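Local coordinates for uncharacterized protein (Pyrococcus abyssi, PDB 5IFF) that acts as a restriction DNA glycosylase, a restriction enzyme that probably excises adenine bases from its recognition sequence in double-stranded DNA, at residues S61-D65 against G66-Y70; L94-A97 against D98-S102; K133-P136 against S137-I141; K146-Q149 against R150-G153; T204-N207 against D208-F212. The protein carries 2 engineered substitutions. All coordinates share one frame; numbering follows the deposited sequence.

Interaction 1. Residues S61-D65 against G66-Y70; sequences SYARD and GKYDY
Arg-64 lies across the ring of Tyr-70, the two side chains crossing at about a right angle while guanidinium and ring planes stay within 19° of parallel. CB of Arg-64 makes a CH-pi contact over one ring face, 3.7 Å from the Tyr-70 centroid. A bend at chi3 (73°) then lays the guanidinium along the ring, with Arg-64 NE 3.5 Å from Tyr-70 CE1. At the edge of the same ring, Ser-61 CB approaches Tyr-70 CE2 at 3.8 Å. Replacing Tyr-70 by alanine would probably free the Arg-64 side chain to swing and leave Glu-2 and Lys-24 without their phenol partner. Elsewhere, Ala-63 CB stands over the centre of the Tyr-68 ring, 4.0 Å from its centroid. Tyr-62 and Tyr-68 point the same way, side by side; their planes are nearly parallel, 22° apart, but so offset that little of one ring lies over the other, with Tyr-62 CD1 3.5 Å from Tyr-68 CE2. The Tyr-62 hydroxyl bonds to Asp-208 and His-205 on helix 203-216. Reciprocal backbone bonds, Arg-64 N to Lys-67 O and Lys-67 N to Arg-64 O, enclose Asp-65 and Gly-66, both with positive phi: a type I' turn, as found at the tip of tight two-residue beta hairpins.

Interaction 2. Residues L94-A97 against D98-S102; sequences LKFA and DDVKS
One methyl of Val-100 rests on the ring of Phe-96: CG2 lies 3.9 Å from the ring centroid, shifted toward the rim, in a CH-pi contact. The Phe-96 CG is anti to its amide nitrogen (chi1 175°), which sets the ring alongside Val-100, one turn later. The backbone beneath is the last turn of helix 87-99. Asp-98 N bonds to Leu-94 O at 3.1 Å, whereas the bonds of Asp-99 N and Val-100 N to Lys-95, Phe-96 and Ala-97 carbonyls are weak, as the chain leaves helical geometry at Val-100. A water donates to both Leu-94 O (2.9 Å) and Asp-98 OD1 (3.0 Å), linking carboxylate to backbone. Farther out, Lys-196 makes a cation-pi contact with Phe-96, and Tyr-119 of the third subunit packs on both Phe-96 and Val-100. A serine in place of Phe-96 would probably leave Val-100 CG2 and Tyr-119 of the third subunit facing a gap and deprive Lys-196 of its aromatic partner. Asp-99 OD2 comes within 3.2 Å of Lys-95 O, acceptor against acceptor, at the C-terminal end of the helix, where backbone carbonyls probably already build up partial negative charge; Lys-206, bonded to Ala-97 O and Val-100 O, is likely to offset part of it.

Interaction 3. Residues K133-P136 against S137-I141; sequences KELP and SGEFI
Lys-133 and Ile-141 face each other as an antiparallel hydrogen-bonded pair, Lys-133 N to Ile-141 O and Ile-141 N to Lys-133 O both measuring 2.8 Å. Toward the turn, Leu-135 N donates to Glu-139 O in a nearly straight bond (170° at the hydrogen), and Gly-138 N closes a type I turn on Leu-135 O at 2.9 Å. Gly-138, with positive phi, carries the chain back into register: this is a 3:5 hairpin, a type I turn followed by a G1 beta bulge. A CB at Gly-138 would crowd the carbonyl oxygen of Ser-137.

Among the polar side chains, Ser-137 OG donates to the syn lone pair of Glu-139 OE1 at 2.6 Å. The hydroxyl sits between the backbone N and carbonyl carbon (chi1 46°), from where it reaches the carboxylate two residues further on. Glu-139 OE2 is held in addition by Tyr-184 and Asn-166.

Van der Waals contacts divide between the two sheet faces. On one, Glu-134 and Phe-140, a non-hydrogen-bonded pair, run side by side; the extended glutamate passes along the ring, its carboxylate turned 72° from it, and Glu-134 OE1 meets the ring edge 3.4 Å from Phe-140 CE1. On the face of Ile-141, its CD1 touches Leu-135 CD2 at 3.9 Å.

Helix 188-201 covers this apolar pair with Leu-190 and takes Lys-133 in a salt bridge with Glu-193, while Phe-140 continues the sheet by backbone bonding to Cys-161 of strand 154-163.

Interaction 4. Residues K146-Q149 against R150-G153; sequences KHKQ and RAVG. With nucleotides of chain C; nucleotides of chain B.
Lys-148 folds over Ala-151 and Gly-153 in the loop of the beta hairpin that joins strands 140-147 and 154-163. The lysine starts with CG beside its amide nitrogen and then bends twice, at chi3 (76°) and chi4 (68°), curling its methylenes over the loop: Lys-148 CE packs 3.7 Å from Ala-151 CB, and Lys-148 CD 3.6 Å from Gly-153 CA. A CB on Gly-153 would run into that same CD. At the base of the loop Lys-148 N donates to Gly-153 O at 3.3 Å, approaching from above the carbonyl plane. Ala-151 N, by contrast, is buried here with no partner in the model.

Gln-149 and Arg-150 point together away from the loop, alongside each other, with amide and guanidinium planes 39° apart. Both are stretched out, and their ends stay close, Gln-149 NE2 3.5 Å from Arg-150 NH2, yet each meets a different DNA chain. The contacts are with the sugar-phosphate backbone rather than with the bases, which is consistent with a nonspecific complex. Gln-149 NE2 comes 3.3 Å from C5' of DC10 of chain B. The guanidinium of Arg-150 presents one face to the sugar of DC14 of chain C, whose C4' sits above that plane, 3.6 Å from Arg-150 NE.

Interaction 5. Residues T204-N207 against D208-F212; sequences THKN and DIVKF
Thr-204 to Asn-207 and Asp-208 to Phe-212 form consecutive turns of helix 203-216, tied by regular i to i+4 bonds: Asp-208 N to Thr-204 O, Ile-209 N to His-205 O, Val-210 N to Lys-206 O and Lys-211 N to Asn-207 O. The bond of Val-210 N, at 2.8 Å, is the shortest of the four. Side chains of the second turn lean back on the carbonyls of the first. Asp-208 has CG beside its own amide nitrogen (chi1 -73°), which brings the carboxylate carbon close to Thr-204 O, 3.3 Å from Asp-208 CG. Ile-209 CG1 approaches His-205 O to the same 3.3 Å. Val-210 runs alongside Lys-206, its CG2 4.2 Å from Lys-206 CG.

The polar ends find their partners elsewhere. Besides the carbonyls at the end of helix 87-99, Lys-206 NZ bonds to the hydroxyl of Tyr-103. His-205 ND1 and Asp-208 OD2 are 4.5 Å apart, with the Tyr-62 hydroxyl as common partner, which probably limits the movement of both groups. Ile-209 packs on helix 188-201 and Val-210 on helix 87-99. This is an amphipathic surface helix, whose His-205 lies about 6 Å, side chain to side chain, from the adenine-binding Val-158.

Overall arrangement
The five contacts follow one another along the chain, each closing before the next opens. Interaction 5, on helix 203-216, joins two of the others: it touches interaction 1 through Tyr-62 (centres 12 Å apart) and interaction 2 through Lys-206 (centres 11 Å apart), tying the 61-70 hairpin and the end of helix 87-99 to one helix. Interactions 3 and 4 sit at the two ends of strand 140-147, about 29 Å apart between centres; interaction 4 meets DNA and, through Val-152, also the third subunit, which interactions 2 and 3 touch as well. Single side chains of interactions 1, 3 and 5 come within about 4 to 6 Å of an adenine-site side chain, which suggests that all three border the site.

Interaction 1. Residues S61-D65 against G66-Y70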
# COMPACT_ATOMS: atom_id res chain seq x y z
N SER A 61 13.01 -6.14 -16.43
CA SER A 61 13.36 -4.71 -16.60
C SER A 61 14.82 -4.61 -17.06
O SER A 61 15.53 -5.61 -17.05
CB SER A 61 13.17 -3.92 -15.29
OG SER A 61 11.83 -3.93 -14.87
N TYR A 62 15.27 -3.40 -17.43
CA TYR A 62 16.71 -3.25 -17.77
C TYR A 62 17.36 -2.13 -16.92
O TYR A 62 18.56 -1.89 -16.99
CB TYR A 62 16.88 -2.98 -19.28
CG TYR A 62 16.03 -1.84 -19.84
CD1 TYR A 62 16.36 -0.52 -19.58
CD2 TYR A 62 14.89 -2.10 -20.62
CE1 TYR A 62 15.57 0.56 -20.07
CE2 TYR A 62 14.09 -1.05 -21.13
CZ TYR A 62 14.45 0.29 -20.86
OH TYR A 62 13.71 1.34 -21.31
N ALA A 63 16.57 -1.44 -16.09
CA ALA A 63 17.11 -0.38 -15.24
C ALA A 63 16.34 -0.34 -13.93
O ALA A 63 15.19 -0.83 -13.85
CB ALA A 63 17.05 0.97 -15.96
N ARG A 64 17.01 0.13 -12.89
CA ARG A 64 16.38 0.35 -11.58
C ARG A 64 17.05 1.56 -10.93
O ARG A 64 18.28 1.65 -10.89
CB ARG A 64 16.51 -0.89 -10.67
CG ARG A 64 15.92 -0.62 -9.28
CD ARG A 64 15.68 -1.85 -8.45
NE ARG A 64 16.91 -2.43 -7.95
CZ ARG A 64 16.97 -3.34 -6.98
NH1 ARG A 64 15.85 -3.78 -6.40
NH2 ARG A 64 18.15 -3.81 -6.60
N ASP A 65 16.23 2.50 -10.45
CA ASP A 65 16.71 3.73 -9.81
C ASP A 65 17.55 4.52 -10.79
O ASP A 65 18.54 5.10 -10.41
CB ASP A 65 17.52 3.43 -8.53
CG ASP A 65 16.77 2.51 -7.55
OD1 ASP A 65 15.55 2.66 -7.40
OD2 ASP A 65 17.41 1.63 -6.91
N GLY A 66 17.18 4.48 -12.07
CA GLY A 66 17.89 5.16 -13.13
C GLY A 66 19.20 4.54 -13.59
O GLY A 66 19.88 5.09 -14.47
N LYS A 67 19.57 3.41 -13.01
CA LYS A 67 20.86 2.78 -13.30
C LYS A 67 20.70 1.49 -14.13
O LYS A 67 19.77 0.73 -13.93
CB LYS A 67 21.59 2.49 -11.99
CG LYS A 67 21.93 3.76 -11.15
CD LYS A 67 23.01 4.61 -11.83
CE LYS A 67 23.76 5.52 -10.84
NZ LYS A 67 22.93 6.62 -10.30
N TYR A 68 21.62 1.25 -15.06
CA TYR A 68 21.49 0.08 -15.94
C TYR A 68 22.36 -1.06 -15.44
O TYR A 68 23.25 -1.50 -16.14
CB TYR A 68 21.86 0.44 -17.38
CG TYR A 68 20.83 1.32 -18.03
CD1 TYR A 68 20.60 2.64 -17.57
CD2 TYR A 68 20.06 0.85 -19.06
CE1 TYR A 68 19.63 3.43 -18.16
CE2 TYR A 68 19.10 1.63 -19.66
CZ TYR A 68 18.88 2.90 -19.21
OH TYR A 68 17.88 3.64 -19.81
N ASP A 69 22.15 -1.48 -14.19
CA ASP A 69 22.80 -2.71 -13.70
C ASP A 69 21.76 -3.59 -12.97
O ASP A 69 21.85 -3.82 -11.76
CB ASP A 69 23.98 -2.37 -12.78
CG ASP A 69 24.74 -3.61 -12.32
OD1 ASP A 69 24.73 -4.63 -13.05
OD2 ASP A 69 25.35 -3.55 -11.22
N TYR A 70 20.76 -4.01 -13.71
CA TYR A 70 19.58 -4.64 -13.09
C TYR A 70 18.92 -5.56 -14.06
O TYR A 70 18.63 -5.14 -15.18
CB TYR A 70 18.59 -3.57 -12.64
CG TYR A 70 17.31 -4.10 -11.96
CD1 TYR A 70 17.37 -4.71 -10.70
CD2 TYR A 70 16.04 -3.93 -12.56
CE1 TYR A 70 16.20 -5.17 -10.06
CE2 TYR A 70 14.87 -4.36 -11.92
CZ TYR A 70 14.96 -5.01 -10.69
OH TYR A 70 13.79 -5.44 -10.07

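Interaction 2. Residues L94-A97 against D98-S102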
# COMPACT_ATOMS: atom_id res chain seq x y z
N LEU A 94 22.30 -3.33 -32.74
CA LEU A 94 22.25 -1.88 -33.06
C LEU A 94 21.70 -1.66 -34.47
O LEU A 94 20.91 -0.70 -34.72
CB LEU A 94 23.63 -1.24 -32.90
CG LEU A 94 24.14 -1.15 -31.44
CD1 LEU A 94 25.59 -0.62 -31.46
CD2 LEU A 94 23.25 -0.29 -30.60
N LYS A 95 22.09 -2.53 -35.40
CA LYS A 95 21.56 -2.51 -36.77
C LYS A 95 20.04 -2.76 -36.82
O LYS A 95 19.32 -2.13 -37.60
CB LYS A 95 22.25 -3.56 -37.63
CG LYS A 95 21.98 -3.37 -39.13
CD LYS A 95 22.87 -4.28 -40.01
CE LYS A 95 24.31 -4.39 -39.49
NZ LYS A 95 25.36 -4.62 -40.57
N PHE A 96 19.59 -3.72 -36.05
CA PHE A 96 18.16 -4.00 -35.92
C PHE A 96 17.40 -2.74 -35.43
O PHE A 96 16.41 -2.31 -36.06
CB PHE A 96 17.94 -5.17 -34.96
CG PHE A 96 16.47 -5.47 -34.66
CD1 PHE A 96 15.66 -6.07 -35.62
CD2 PHE A 96 15.93 -5.14 -33.43
CE1 PHE A 96 14.31 -6.37 -35.35
CE2 PHE A 96 14.58 -5.42 -33.15
CZ PHE A 96 13.77 -6.04 -34.12
N ALA A 97 17.90 -2.14 -34.35
CA ALA A 97 17.27 -0.94 -33.83
C ALA A 97 17.21 0.19 -34.86
O ALA A 97 16.23 0.96 -34.86
CB ALA A 97 17.98 -0.47 -32.58
N ASP A 98 18.21 0.30 -35.75
CA ASP A 98 18.19 1.31 -36.80
C ASP A 98 17.03 1.12 -37.75
O ASP A 98 16.49 2.08 -38.29
CB ASP A 98 19.49 1.30 -37.62
CG ASP A 98 20.67 1.89 -36.86
OD1 ASP A 98 20.40 2.66 -35.91
OD2 ASP A 98 21.84 1.60 -37.21
N ASP A 99 16.68 -0.13 -37.98
CA ASP A 99 15.63 -0.51 -38.92
C ASP A 99 14.20 -0.37 -38.32
O ASP A 99 13.22 -0.31 -39.04
CB ASP A 99 15.85 -1.96 -39.41
CG ASP A 99 17.23 -2.18 -40.08
OD1 ASP A 99 17.82 -1.22 -40.64
OD2 ASP A 99 17.72 -3.33 -40.06
N VAL A 100 14.08 -0.36 -37.01
CA VAL A 100 12.76 -0.31 -36.37
C VAL A 100 12.22 1.14 -36.35
O VAL A 100 12.87 2.02 -35.76
CB VAL A 100 12.85 -0.86 -34.94
CG1 VAL A 100 11.50 -0.68 -34.18
CG2 VAL A 100 13.25 -2.34 -34.98
N LYS A 101 11.05 1.38 -36.97
CA LYS A 101 10.43 2.73 -37.03
C LYS A 101 8.94 2.67 -36.62
O LYS A 101 8.18 3.62 -36.82
CB LYS A 101 10.52 3.33 -38.43
CG LYS A 101 11.93 3.48 -39.00
CD LYS A 101 12.72 4.56 -38.29
CE LYS A 101 14.12 4.66 -38.84
NZ LYS A 101 14.97 5.50 -37.96
N SER A 102 8.53 1.54 -36.08
CA SER A 102 7.15 1.38 -35.63
C SER A 102 7.15 0.47 -34.41
O SER A 102 8.00 -0.42 -34.30
CB SER A 102 6.28 0.81 -36.74
OG SER A 102 4.99 0.59 -36.25
O HOH W 1 21.03 1.74 -33.15

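Interaction 3. Residues K133-P136 against S137-I141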
# COMPACT_ATOMS: atom_id res chain seq x y z
N LYS A 133 7.06 -14.11 -29.10
CA LYS A 133 8.00 -14.95 -29.86
C LYS A 133 8.35 -16.16 -29.02
O LYS A 133 8.51 -16.04 -27.80
CB LYS A 133 9.29 -14.15 -30.21
CG LYS A 133 10.25 -14.90 -31.16
CD LYS A 133 11.49 -14.03 -31.45
CE LYS A 133 11.18 -12.85 -32.36
NZ LYS A 133 12.41 -12.37 -33.10
N GLU A 134 8.52 -17.32 -29.65
CA GLU A 134 8.86 -18.52 -28.90
C GLU A 134 10.25 -19.01 -29.30
O GLU A 134 10.54 -19.09 -30.49
CB GLU A 134 7.83 -19.64 -29.12
CG GLU A 134 8.23 -20.91 -28.39
CD GLU A 134 7.29 -22.11 -28.67
OE1 GLU A 134 6.16 -21.92 -29.17
OE2 GLU A 134 7.71 -23.25 -28.37
N LEU A 135 11.10 -19.32 -28.32
CA LEU A 135 12.42 -19.89 -28.61
C LEU A 135 12.36 -21.41 -28.80
O LEU A 135 11.45 -22.05 -28.27
CB LEU A 135 13.40 -19.58 -27.47
CG LEU A 135 13.75 -18.12 -27.11
CD1 LEU A 135 14.95 -18.11 -26.15
CD2 LEU A 135 14.04 -17.27 -28.34
N PRO A 136 13.33 -22.00 -29.53
CA PRO A 136 13.29 -23.46 -29.73
C PRO A 136 13.28 -24.20 -28.39
O PRO A 136 12.61 -25.21 -28.30
CB PRO A 136 14.56 -23.76 -30.55
CG PRO A 136 14.94 -22.41 -31.18
CD PRO A 136 14.47 -21.35 -30.20
N SER A 137 13.93 -23.66 -27.36
CA SER A 137 13.97 -24.40 -26.10
C SER A 137 12.71 -24.19 -25.19
O SER A 137 12.63 -24.72 -24.08
CB SER A 137 15.25 -24.05 -25.35
OG SER A 137 15.48 -22.63 -25.34
N GLY A 138 11.74 -23.42 -25.69
CA GLY A 138 10.41 -23.36 -25.06
C GLY A 138 10.07 -22.02 -24.40
O GLY A 138 8.89 -21.76 -24.05
N GLU A 139 11.08 -21.15 -24.23
CA GLU A 139 10.84 -19.86 -23.57
C GLU A 139 9.97 -18.99 -24.47
O GLU A 139 10.08 -19.08 -25.69
CB GLU A 139 12.16 -19.12 -23.24
CG GLU A 139 13.01 -19.76 -22.13
CD GLU A 139 13.95 -20.87 -22.67
OE1 GLU A 139 13.92 -21.21 -23.88
OE2 GLU A 139 14.73 -21.40 -21.86
N PHE A 140 9.11 -18.15 -23.86
CA PHE A 140 8.29 -17.20 -24.61
C PHE A 140 8.77 -15.81 -24.27
O PHE A 140 9.07 -15.54 -23.11
CB PHE A 140 6.79 -17.29 -24.23
CG PHE A 140 6.12 -18.55 -24.69
CD1 PHE A 140 6.07 -18.86 -26.04
CD2 PHE A 140 5.51 -19.42 -23.79
CE1 PHE A 140 5.43 -20.02 -26.49
CE2 PHE A 140 4.88 -20.58 -24.24
CZ PHE A 140 4.85 -20.88 -25.57
N ILE A 141 8.80 -14.92 -25.25
CA ILE A 141 9.06 -13.50 -24.95
C ILE A 141 7.83 -12.77 -25.40
O ILE A 141 7.46 -12.89 -26.57
CB ILE A 141 10.27 -12.95 -25.70
CG1 ILE A 141 11.54 -13.64 -25.22
CG2 ILE A 141 10.36 -11.35 -25.52
CD1 ILE A 141 12.02 -14.76 -26.22

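Interaction 4. Residues K146-Q149 against R150-G153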
# COMPACT_ATOMS: atom_id res chain seq x y z
N LYS A 146 -0.51 -1.77 -21.21
CA LYS A 146 -1.36 -1.39 -20.08
C LYS A 146 -1.68 0.11 -20.19
O LYS A 146 -0.86 0.89 -20.67
CB LYS A 146 -0.68 -1.71 -18.75
CG LYS A 146 -1.60 -1.60 -17.53
CD LYS A 146 -1.40 -2.80 -16.58
CE LYS A 146 -2.56 -2.96 -15.60
NZ LYS A 146 -2.42 -4.21 -14.82
N HIS A 147 -2.88 0.52 -19.79
CA HIS A 147 -3.16 1.95 -19.76
C HIS A 147 -2.24 2.59 -18.76
O HIS A 147 -1.91 1.97 -17.74
CB HIS A 147 -4.62 2.23 -19.43
CG HIS A 147 -5.51 2.20 -20.63
ND1 HIS A 147 -6.51 1.26 -20.80
CD2 HIS A 147 -5.54 2.98 -21.73
CE1 HIS A 147 -7.12 1.47 -21.95
NE2 HIS A 147 -6.55 2.51 -22.54
N LYS A 148 -1.79 3.81 -19.05
CA LYS A 148 -0.92 4.48 -18.10
C LYS A 148 -1.75 4.89 -16.90
O LYS A 148 -2.94 5.18 -17.03
CB LYS A 148 -0.24 5.69 -18.73
CG LYS A 148 0.74 5.36 -19.81
CD LYS A 148 1.34 6.64 -20.35
CE LYS A 148 2.39 7.20 -19.41
NZ LYS A 148 3.61 6.34 -19.32
N GLN A 149 -1.13 4.88 -15.73
CA GLN A 149 -1.82 5.04 -14.46
C GLN A 149 -2.54 6.38 -14.37
O GLN A 149 -3.68 6.44 -13.90
CB GLN A 149 -0.83 4.90 -13.30
CG GLN A 149 -1.46 4.87 -11.92
CD GLN A 149 -0.45 4.60 -10.82
OE1 GLN A 149 0.69 4.23 -11.10
NE2 GLN A 149 -0.86 4.80 -9.58
N ARG A 150 -1.90 7.45 -14.83
CA ARG A 150 -2.47 8.78 -14.69
C ARG A 150 -2.54 9.52 -16.02
O ARG A 150 -3.08 10.63 -16.09
CB ARG A 150 -1.65 9.58 -13.67
CG ARG A 150 -1.58 8.89 -12.32
CD ARG A 150 -0.44 9.39 -11.47
NE ARG A 150 -0.34 8.58 -10.25
CZ ARG A 150 -1.06 8.80 -9.15
NH1 ARG A 150 -1.92 9.80 -9.12
NH2 ARG A 150 -0.90 8.02 -8.09
N ALA A 151 -2.02 8.90 -17.07
CA ALA A 151 -1.87 9.57 -18.35
C ALA A 151 -2.80 9.01 -19.42
O ALA A 151 -3.47 7.99 -19.21
CB ALA A 151 -0.41 9.47 -18.83
N VAL A 152 -2.80 9.67 -20.57
CA VAL A 152 -3.59 9.29 -21.73
C VAL A 152 -2.93 8.19 -22.59
O VAL A 152 -3.57 7.63 -23.48
CB VAL A 152 -3.87 10.53 -22.62
CG1 VAL A 152 -2.66 10.83 -23.51
CG2 VAL A 152 -5.14 10.34 -23.45
N GLY A 153 -1.67 7.87 -22.32
CA GLY A 153 -0.99 6.87 -23.14
C GLY A 153 -1.10 5.38 -22.80
O GLY A 153 -2.04 4.90 -22.13
P DC C 14 5.99 10.05 -8.51
OP1 DC C 14 6.40 9.66 -9.86
OP2 DC C 14 6.78 10.96 -7.64
O5' DC C 14 4.55 10.72 -8.55
C5' DC C 14 3.45 10.01 -9.08
C4' DC C 14 2.15 10.49 -8.45
O4' DC C 14 2.17 10.22 -7.05
C3' DC C 14 1.89 11.99 -8.54
O3' DC C 14 1.06 12.27 -9.65
C2' DC C 14 1.14 12.30 -7.23
C1' DC C 14 1.15 10.96 -6.49
N1 DC C 14 1.36 11.11 -5.02
C2 DC C 14 0.23 11.08 -4.19
O2 DC C 14 -0.87 10.88 -4.72
N3 DC C 14 0.38 11.29 -2.86
C4 DC C 14 1.56 11.49 -2.35
N4 DC C 14 1.63 11.65 -1.03
C5 DC C 14 2.76 11.54 -3.18
C6 DC C 14 2.61 11.35 -4.49
P DC B 10 -4.54 1.78 -9.41
OP1 DC B 10 -4.38 2.08 -10.85
OP2 DC B 10 -5.62 0.91 -8.88
O5' DC B 10 -3.19 1.13 -8.84
C5' DC B 10 -1.94 1.69 -9.18
C4' DC B 10 -0.86 1.04 -8.37
O4' DC B 10 -0.96 1.47 -7.02
C3' DC B 10 -0.93 -0.49 -8.34
O3' DC B 10 0.08 -0.97 -9.19
C2' DC B 10 -0.67 -0.85 -6.86
C1' DC B 10 -0.32 0.50 -6.22
N1 DC B 10 -0.82 0.67 -4.84
C2 DC B 10 0.09 0.86 -3.79
O2 DC B 10 1.30 0.78 -4.02
N3 DC B 10 -0.40 1.05 -2.53
C4 DC B 10 -1.72 1.11 -2.32
N4 DC B 10 -2.15 1.28 -1.07
C5 DC B 10 -2.66 0.94 -3.38
C6 DC B 10 -2.17 0.75 -4.61

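Interaction 5. Residues T204-N207 against D208-F212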
# COMPACT_ATOMS: atom_id res chain seq x y z
N THR A 204 10.80 5.06 -26.83
CA THR A 204 11.55 5.37 -25.63
C THR A 204 12.36 4.17 -25.15
O THR A 204 13.54 4.30 -24.78
CB THR A 204 10.61 5.84 -24.50
OG1 THR A 204 10.00 7.08 -24.91
CG2 THR A 204 11.42 6.12 -23.23
N HIS A 205 11.73 2.99 -25.18
CA HIS A 205 12.47 1.79 -24.78
C HIS A 205 13.62 1.54 -25.73
O HIS A 205 14.70 1.20 -25.27
CB HIS A 205 11.55 0.55 -24.75
CG HIS A 205 10.68 0.47 -23.53
ND1 HIS A 205 11.15 0.73 -22.25
CD2 HIS A 205 9.36 0.18 -23.39
CE1 HIS A 205 10.14 0.60 -21.39
NE2 HIS A 205 9.06 0.27 -22.06
N LYS A 206 13.38 1.69 -27.03
CA LYS A 206 14.47 1.49 -28.02
C LYS A 206 15.65 2.44 -27.74
O LYS A 206 16.84 2.03 -27.76
CB LYS A 206 13.94 1.72 -29.46
CG LYS A 206 15.07 1.58 -30.52
CD LYS A 206 14.58 1.74 -31.97
CE LYS A 206 14.85 3.10 -32.49
NZ LYS A 206 14.50 3.28 -33.98
N ASN A 207 15.33 3.71 -27.52
CA ASN A 207 16.36 4.70 -27.25
C ASN A 207 17.15 4.29 -26.03
O ASN A 207 18.38 4.41 -26.03
CB ASN A 207 15.74 6.10 -27.04
CG ASN A 207 15.17 6.67 -28.33
OD1 ASN A 207 15.53 6.24 -29.44
ND2 ASN A 207 14.32 7.65 -28.20
N ASP A 208 16.44 3.78 -25.01
CA ASP A 208 17.13 3.34 -23.80
C ASP A 208 18.08 2.20 -24.10
O ASP A 208 19.21 2.20 -23.61
CB ASP A 208 16.17 2.88 -22.71
CG ASP A 208 15.43 4.01 -22.04
OD1 ASP A 208 15.85 5.19 -22.17
OD2 ASP A 208 14.45 3.69 -21.32
N ILE A 209 17.58 1.20 -24.85
CA ILE A 209 18.39 0.03 -25.17
C ILE A 209 19.60 0.43 -26.03
O ILE A 209 20.70 -0.06 -25.79
CB ILE A 209 17.59 -1.05 -25.94
CG1 ILE A 209 16.45 -1.59 -25.06
CG2 ILE A 209 18.54 -2.23 -26.39
CD1 ILE A 209 16.97 -2.19 -23.69
N VAL A 210 19.40 1.28 -27.03
CA VAL A 210 20.54 1.66 -27.90
C VAL A 210 21.67 2.39 -27.15
O VAL A 210 22.85 2.07 -27.33
CB VAL A 210 20.02 2.51 -29.08
CG1 VAL A 210 21.14 3.17 -29.85
CG2 VAL A 210 19.19 1.64 -29.98
N LYS A 211 21.31 3.35 -26.30
CA LYS A 211 22.25 4.05 -25.45
C LYS A 211 23.01 3.09 -24.50
O LYS A 211 24.24 3.21 -24.29
CB LYS A 211 21.50 5.13 -24.67
CG LYS A 211 22.34 5.94 -23.73
CD LYS A 211 21.64 7.21 -23.26
CE LYS A 211 22.56 8.06 -22.37
NZ LYS A 211 23.94 8.19 -22.95
N PHE A 212 22.27 2.16 -23.92
CA PHE A 212 22.87 1.12 -23.07
C PHE A 212 23.89 0.26 -23.84
O PHE A 212 25.03 0.07 -23.40
CB PHE A 212 21.78 0.22 -22.50
CG PHE A 212 22.33 -1.02 -21.84
CD1 PHE A 212 23.19 -0.92 -20.75
CD2 PHE A 212 22.01 -2.27 -22.34
CE1 PHE A 212 23.70 -2.07 -20.14
CE2 PHE A 212 22.51 -3.43 -21.74
CZ PHE A 212 23.34 -3.33 -20.65